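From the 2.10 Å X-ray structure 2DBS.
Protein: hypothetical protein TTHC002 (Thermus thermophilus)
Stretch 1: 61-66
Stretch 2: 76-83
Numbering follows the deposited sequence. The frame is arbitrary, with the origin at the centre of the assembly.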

# COMPACT_ATOMS: atom_id res chain seq x y z
N TRP B 61 12.83 -8.55 8.42
CA TRP B 61 11.40 -8.67 8.51
C TRP B 61 10.75 -7.60 7.64
O TRP B 61 10.06 -6.70 8.14
N PRO B 62 10.98 -7.68 6.32
CA PRO B 62 10.44 -6.76 5.32
C PRO B 62 8.93 -6.62 5.42
O PRO B 62 8.26 -7.50 5.95
N SER B 63 8.42 -5.51 4.91
CA SER B 63 6.98 -5.24 4.96
C SER B 63 6.17 -5.91 3.85
O SER B 63 6.63 -6.09 2.71
N VAL B 64 4.96 -6.29 4.23
CA VAL B 64 4.02 -6.91 3.32
C VAL B 64 2.73 -6.12 3.51
O VAL B 64 2.18 -6.09 4.60
N TYR B 65 2.28 -5.46 2.44
CA TYR B 65 1.07 -4.68 2.49
C TYR B 65 -0.08 -5.48 1.93
O TYR B 65 0.02 -5.99 0.83
N ALA B 66 -1.17 -5.58 2.68
CA ALA B 66 -2.34 -6.31 2.24
C ALA B 66 -3.44 -5.28 2.09
O ALA B 66 -3.99 -4.81 3.09
N LEU B 76 -1.69 -7.78 -2.63
CA LEU B 76 -0.55 -7.80 -1.73
C LEU B 76 0.66 -7.14 -2.41
O LEU B 76 1.00 -7.48 -3.54
N LEU B 77 1.31 -6.19 -1.74
CA LEU B 77 2.48 -5.49 -2.28
C LEU B 77 3.70 -6.00 -1.53
O LEU B 77 3.80 -5.83 -0.32
N LEU B 78 4.60 -6.66 -2.25
CA LEU B 78 5.82 -7.21 -1.65
C LEU B 78 6.92 -6.17 -1.72
O LEU B 78 7.42 -5.83 -2.80
N LEU B 79 7.28 -5.68 -0.54
CA LEU B 79 8.28 -4.64 -0.36
C LEU B 79 9.63 -4.78 -1.07
O LEU B 79 10.28 -5.84 -1.03
N GLY B 80 10.03 -3.68 -1.69
CA GLY B 80 11.32 -3.58 -2.32
C GLY B 80 11.96 -2.58 -1.35
O GLY B 80 12.91 -2.89 -0.63
N LYS B 81 11.40 -1.37 -1.30
CA LYS B 81 11.89 -0.35 -0.40
C LYS B 81 10.77 0.55 0.07
O LYS B 81 9.72 0.65 -0.55
N GLU B 82 11.01 1.21 1.20
CA GLU B 82 10.04 2.11 1.79
C GLU B 82 10.71 3.47 1.83
O GLU B 82 11.94 3.56 1.87
N VAL B 83 9.91 4.53 1.82
CA VAL B 83 10.44 5.89 1.84
C VAL B 83 9.54 6.78 2.68
O VAL B 83 8.36 6.93 2.38

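Residues 63–66 and 76–79 run antiparallel as neighbouring strands, their axes 166° apart and 4.7 Å at closest approach, so the backbone register decides which side chains meet. Y65 and L77 form the hydrogen-bonded pair: Y65 N donates to L77 O at 3.2 Å, almost straight at 173°, and L77 N returns a bond to Y65 O at 2.9 Å. The same carbonyl, Y65 O, also receives a CA-H···O contact from L76 CA at 3.2 Å. Farther along, L79 N donates to S63 O at 3.3 Å, a weak hydrogen bond.

Because side chains alternate along a strand, the apolar contacts sort by face. On one face lie V64 with L78 and A66 with L76, both non-hydrogen-bonded pairs. V64, in the t rotamer, brings CG1 to within 4.2 Å of L78 CD1; beta-branched valine is well suited to an extended backbone. L78 has chi1 m but chi2 near -8°, between the usual wells, and its end comes nearer to the partner strand than its CA-to-CB direction suggests. L76 (m, t) likewise leans across, placing CD2 3.6 Å from A66 CB. The small methyl of A66 leaves the longer leucine to supply the reach.

The other face carries Y65 and L77. Y65 adopts chi1 m, at -86°, with chi2 at 77°, and L77 is m, t; Y65 CB and L77 CD1 meet at 3.6 Å. That methyl also lies obliquely to the tyrosine ring, and Y65 is the residue most covered by the opposing stretch.

Beyond the paired residues, L79 points toward the first stretch in a t, p rotamer. Its CD2 lies 4.0 Å from P62 CB and 3.8 Å from S63 CB, while L79 CB sits only 3.0 Å from S63 O. A single methyl of leucine, L79 CD2, thus packs against both the proline ring and the serine beta carbon.

The polar side-chain contact involves E82, which points toward the first stretch from beyond the corner that the chain turns at G80. S63, which also points toward its partner and has chi1 m, donates from OG to E82 OE2 at 3.3 Å, a weak hydrogen bond; the short serine side chain is met by a long glutamate, whose chi1 and chi2 both lie between wells. The other carboxylate oxygen, E82 OE1, comes 3.8 Å from Y65 CE1, oblique to the ring, and is buried without a polar partner in the model. W61, K81 and V83 do not reach across.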

# COMPACT_ATOMS: atom_id res chain seq x y z
CB TRP B 61 10.97 -8.58 9.97
CG TRP B 61 11.45 -9.77 10.73
CD1 TRP B 61 12.75 -10.15 10.91
CD2 TRP B 61 10.65 -10.83 11.29
NE1 TRP B 61 12.81 -11.37 11.52
CE2 TRP B 61 11.54 -11.81 11.77
CE3 TRP B 61 9.27 -11.03 11.43
CZ2 TRP B 61 11.10 -12.99 12.37
CZ3 TRP B 61 8.84 -12.20 12.03
CH2 TRP B 61 9.75 -13.16 12.49
CB PRO B 62 10.89 -7.37 4.00
CG PRO B 62 11.12 -8.81 4.33
CD PRO B 62 11.78 -8.73 5.67
CB SER B 63 6.72 -3.72 4.91
OG SER B 63 7.43 -3.03 5.92
CB VAL B 64 3.78 -8.40 3.66
CG1 VAL B 64 2.62 -8.96 2.81
CG2 VAL B 64 5.08 -9.20 3.41
CB TYR B 65 1.23 -3.39 1.67
CG TYR B 65 1.84 -2.26 2.45
CD1 TYR B 65 3.20 -2.23 2.71
CD2 TYR B 65 1.02 -1.28 3.03
CE1 TYR B 65 3.75 -1.25 3.53
CE2 TYR B 65 1.55 -0.31 3.85
CZ TYR B 65 2.91 -0.30 4.10
OH TYR B 65 3.43 0.65 4.95
CB ALA B 66 -2.72 -7.34 3.27
CB LEU B 76 -0.19 -9.24 -1.34
CG LEU B 76 -1.16 -10.21 -0.64
CD1 LEU B 76 -0.36 -11.39 -0.17
CD2 LEU B 76 -1.84 -9.60 0.57
CB LEU B 77 2.33 -3.98 -2.06
CG LEU B 77 0.92 -3.48 -2.39
CD1 LEU B 77 0.63 -2.18 -1.72
CD2 LEU B 77 0.78 -3.36 -3.90
CB LEU B 78 6.26 -8.49 -2.37
CG LEU B 78 5.54 -9.82 -2.06
CD1 LEU B 78 4.58 -9.66 -0.89
CD2 LEU B 78 4.81 -10.32 -3.32
CB LEU B 79 8.57 -4.46 1.14
CG LEU B 79 9.55 -3.36 1.58
CD1 LEU B 79 8.83 -2.03 1.43
CD2 LEU B 79 10.05 -3.55 3.04
CB LYS B 81 12.98 0.50 -1.08
CG LYS B 81 14.39 -0.11 -1.06
CD LYS B 81 15.42 0.92 -1.53
CE LYS B 81 16.78 0.30 -1.78
NZ LYS B 81 17.70 1.25 -2.49
CB GLU B 82 9.71 1.65 3.20
CG GLU B 82 8.29 1.91 3.66
CD GLU B 82 7.39 0.71 3.43
OE1 GLU B 82 6.79 0.60 2.34
OE2 GLU B 82 7.29 -0.15 4.34
CB VAL B 83 10.50 6.46 0.42
CG1 VAL B 83 11.22 7.79 0.43
CG2 VAL B 83 11.19 5.48 -0.52